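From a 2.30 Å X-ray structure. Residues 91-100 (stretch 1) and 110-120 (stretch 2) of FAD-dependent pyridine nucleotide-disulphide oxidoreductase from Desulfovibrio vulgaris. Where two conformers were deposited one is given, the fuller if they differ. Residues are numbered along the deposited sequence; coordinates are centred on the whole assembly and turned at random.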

# COMPACT_ATOMS: atom_id res chain seq x y z
N ALA A 91 11.94 -42.18 5.05
CA ALA A 91 10.59 -42.58 4.66
C ALA A 91 9.60 -42.12 5.69
O ALA A 91 9.93 -41.98 6.86
N ILE A 92 8.37 -41.91 5.24
CA ILE A 92 7.26 -41.58 6.12
C ILE A 92 6.25 -42.71 6.07
O ILE A 92 5.82 -43.10 5.01
N ASP A 93 5.86 -43.22 7.23
CA ASP A 93 4.77 -44.18 7.29
C ASP A 93 3.61 -43.46 7.93
O ASP A 93 3.58 -43.26 9.13
N ARG A 94 2.65 -43.11 7.09
CA ARG A 94 1.50 -42.32 7.49
C ARG A 94 0.53 -43.06 8.40
O ARG A 94 0.07 -42.51 9.41
N ALA A 95 0.22 -44.31 8.05
CA ALA A 95 -0.70 -45.13 8.88
C ALA A 95 -0.14 -45.31 10.30
O ALA A 95 -0.87 -45.14 11.30
N ALA A 96 1.15 -45.62 10.38
CA ALA A 96 1.87 -45.80 11.64
C ALA A 96 2.35 -44.52 12.35
O ALA A 96 2.84 -44.60 13.49
N HIS A 97 2.27 -43.38 11.67
CA HIS A 97 2.76 -42.09 12.19
C HIS A 97 4.23 -42.19 12.66
O HIS A 97 4.58 -41.88 13.79
N THR A 98 5.07 -42.64 11.75
CA THR A 98 6.49 -42.80 12.02
C THR A 98 7.32 -42.22 10.87
O THR A 98 6.90 -42.26 9.72
N VAL A 99 8.49 -41.70 11.21
CA VAL A 99 9.48 -41.26 10.23
C VAL A 99 10.78 -41.97 10.55
O VAL A 99 11.28 -41.82 11.67
N GLU A 100 11.33 -42.71 9.60
CA GLU A 100 12.66 -43.32 9.77
C GLU A 100 13.73 -42.30 9.36
O GLU A 100 13.67 -41.71 8.29
N ARG A 110 17.22 -44.24 13.13
CA ARG A 110 16.23 -44.10 14.19
C ARG A 110 14.84 -43.93 13.62
O ARG A 110 14.68 -43.45 12.51
N THR A 111 13.84 -44.36 14.39
CA THR A 111 12.44 -44.27 14.01
C THR A 111 11.74 -43.33 14.99
O THR A 111 11.55 -43.67 16.16
N LEU A 112 11.40 -42.14 14.50
CA LEU A 112 10.71 -41.13 15.31
C LEU A 112 9.23 -41.40 15.19
O LEU A 112 8.76 -41.79 14.12
N LYS A 113 8.48 -41.17 16.27
CA LYS A 113 7.03 -41.24 16.21
C LYS A 113 6.42 -39.82 16.29
O LYS A 113 6.97 -38.93 16.96
N TYR A 114 5.30 -39.62 15.60
CA TYR A 114 4.73 -38.29 15.56
C TYR A 114 3.23 -38.32 15.70
O TYR A 114 2.57 -39.27 15.31
N ASP A 115 2.72 -37.24 16.29
CA ASP A 115 1.29 -36.92 16.25
C ASP A 115 0.98 -36.03 15.05
O ASP A 115 -0.07 -36.15 14.45
N LYS A 116 1.90 -35.11 14.73
CA LYS A 116 1.76 -34.25 13.58
C LYS A 116 3.12 -34.09 12.95
O LYS A 116 4.10 -34.04 13.65
N LEU A 117 3.15 -34.01 11.63
CA LEU A 117 4.39 -33.79 10.87
C LEU A 117 4.33 -32.50 10.05
O LEU A 117 3.29 -32.15 9.47
N VAL A 118 5.44 -31.79 9.98
CA VAL A 118 5.54 -30.66 9.08
C VAL A 118 6.64 -30.90 8.05
O VAL A 118 7.78 -31.10 8.42
N LEU A 119 6.27 -30.83 6.77
CA LEU A 119 7.20 -30.92 5.66
C LEU A 119 7.63 -29.55 5.15
O LEU A 119 6.88 -28.82 4.56
N ALA A 120 8.87 -29.18 5.44
CA ALA A 120 9.46 -27.95 4.96
C ALA A 120 10.63 -28.33 4.08
O ALA A 120 11.76 -28.06 4.41

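Residues 91-100 pack against residues 110-120 in the FAD-dependent oxidoreductase. Strands 98-100 and 110-113 run antiparallel, their axes at 157°, and the two stretches together bury 642 Å². Backbone hydrogen bonds set the frame for the side chains: Val99 N donates to Leu112 O (2.9 Å), Leu112 N returns the bond to Val99 O (2.9 Å), and Tyr114 N reaches His97 O (3.0 Å), carrying the pairing past the strand end into the turn.

The apolar core of the contact lies on the face that carries Val99 and Leu112, a hydrogen-bonded pair whose side chains are both buried. Val99 (chi1 t) sets CG2 3.8 Å from Tyr114 CD2 and 4.0 Å from Leu117 CD1. Ile92 points toward the second stretch; its m, t rotamer extends CD1 to 3.4 Å from Leu117 CD2 and 3.9 Å from Leu119 CD2. Leu117 (t, p) and Leu119 (m, t) also point toward the first stretch, and Leu117 packs against both Ile92 and Val99.

Aromatic contacts centre on Tyr114 (chi1 p, chi2 81°), which leaves its backbone sideways, but its ring end comes nearer, lying beneath the turn that joins the two strands of the first stretch. His97 CB sits over the ring face, 4.0 Å from the Tyr114 ring centroid and 11° off the normal, a CH-pi contact. The imidazole (chi1 m, chi2 64°) is oblique to the phenol, with planes at 45° and centroids 5.2 Å apart; His97 CD2 approaches Tyr114 CE1 to 3.6 Å. The phenol oxygen lies where the first strand enters the turn, with Tyr114 OH 3.8 Å from both Ile92 CG2 and Arg94 CA.

On the other face, Thr98 and Lys113, then Glu100 and Thr111, are non-hydrogen-bonded pairs whose side chains lie opposite those of Val99 and Leu112. Thr98 (p) places CB 4.0 Å from Thr111 CG2, while Glu100 (m, t) packs its aliphatic CG 3.6 Å from OG1 of Thr111 (m). Lys113, with chi1 and chi2 between wells, bends its end closer to the first stretch: its CE lies 3.2 Å from Ala96 O and its NZ 3.6 Å from His97 CB.

No side chain forms a hydrogen bond or salt bridge across the stretches. His97 ND1 instead donates to Ala95 O (3.3 Å) and Asp93 OD1 accepts a weak bond from Ala96 N (3.4 Å), both bracing the turn; His97 NE2 is satisfied elsewhere in the structure.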

# COMPACT_ATOMS: atom_id res chain seq x y z
CB ALA A 91 10.49 -44.11 4.51
CB ILE A 92 6.59 -40.27 5.70
CG1 ILE A 92 7.55 -39.10 5.91
CG2 ILE A 92 5.29 -40.03 6.52
CD1 ILE A 92 7.06 -37.82 5.38
CB ASP A 93 5.15 -45.44 8.08
CG ASP A 93 4.08 -46.54 8.01
OD1 ASP A 93 2.95 -46.27 7.55
OD2 ASP A 93 4.38 -47.68 8.44
CB ARG A 94 0.77 -41.82 6.25
CG ARG A 94 1.55 -40.76 5.54
CD ARG A 94 1.09 -40.67 4.13
NE ARG A 94 -0.33 -40.42 4.07
CZ ARG A 94 -1.06 -40.61 2.99
NH1 ARG A 94 -0.48 -41.05 1.88
NH2 ARG A 94 -2.35 -40.36 3.00
CB ALA A 95 -0.97 -46.48 8.22
CB ALA A 96 3.07 -46.72 11.40
CB HIS A 97 1.85 -41.57 13.30
CG HIS A 97 0.49 -41.15 12.82
ND1 HIS A 97 -0.42 -42.03 12.28
CD2 HIS A 97 -0.11 -39.94 12.80
CE1 HIS A 97 -1.52 -41.38 11.94
NE2 HIS A 97 -1.36 -40.11 12.24
CB THR A 98 6.89 -44.30 12.22
OG1 THR A 98 6.76 -44.99 10.97
CG2 THR A 98 6.00 -45.00 13.26
CB VAL A 99 9.80 -39.74 10.32
CG1 VAL A 99 10.68 -39.36 9.18
CG2 VAL A 99 8.55 -38.89 10.33
CB GLU A 100 12.82 -44.60 8.94
CG GLU A 100 11.84 -45.75 9.26
CD GLU A 100 12.05 -46.98 8.35
OE1 GLU A 100 12.30 -48.08 8.88
OE2 GLU A 100 12.00 -46.86 7.10
CB ARG A 110 16.61 -42.91 15.06
CG ARG A 110 15.64 -42.62 16.17
CD ARG A 110 16.32 -41.86 17.27
NE ARG A 110 15.38 -41.02 18.01
CZ ARG A 110 15.60 -39.74 18.32
NH1 ARG A 110 16.74 -39.12 17.95
NH2 ARG A 110 14.69 -39.07 19.00
CB THR A 111 11.76 -45.65 14.02
OG1 THR A 111 12.10 -46.35 12.82
CG2 THR A 111 10.25 -45.53 14.09
CB LEU A 112 10.99 -39.73 14.77
CG LEU A 112 12.42 -39.20 14.77
CD1 LEU A 112 12.45 -37.83 14.10
CD2 LEU A 112 13.00 -39.14 16.20
CB LYS A 113 6.46 -42.15 17.31
CG LYS A 113 5.35 -43.08 16.79
CD LYS A 113 3.95 -42.51 17.02
CE LYS A 113 2.86 -43.43 16.49
NZ LYS A 113 1.49 -42.82 16.64
CB TYR A 114 5.15 -37.55 14.28
CG TYR A 114 4.53 -38.05 12.99
CD1 TYR A 114 3.25 -37.68 12.61
CD2 TYR A 114 5.24 -38.88 12.14
CE1 TYR A 114 2.69 -38.14 11.42
CE2 TYR A 114 4.71 -39.33 10.96
CZ TYR A 114 3.44 -38.95 10.60
OH TYR A 114 2.92 -39.42 9.42
CB ASP A 115 0.90 -36.18 17.53
CG ASP A 115 1.11 -37.03 18.78
OD1 ASP A 115 0.18 -37.80 19.06
OD2 ASP A 115 2.19 -36.93 19.45
CB LYS A 116 1.22 -32.86 13.98
CG LYS A 116 -0.14 -32.83 14.66
CD LYS A 116 -1.27 -33.24 13.78
CE LYS A 116 -2.54 -33.46 14.61
NZ LYS A 116 -3.71 -33.90 13.76
CB LEU A 117 4.60 -34.97 9.93
CG LEU A 117 5.89 -35.10 9.11
CD1 LEU A 117 7.18 -35.15 9.97
CD2 LEU A 117 5.79 -36.34 8.22
CB VAL A 118 5.86 -29.33 9.83
CG1 VAL A 118 6.17 -28.16 8.79
CG2 VAL A 118 4.75 -28.97 10.78
CB LEU A 119 6.58 -31.77 4.55
CG LEU A 119 6.12 -33.19 4.97
CD1 LEU A 119 5.53 -33.94 3.82
CD2 LEU A 119 7.28 -33.97 5.56
CB ALA A 120 9.92 -27.11 6.13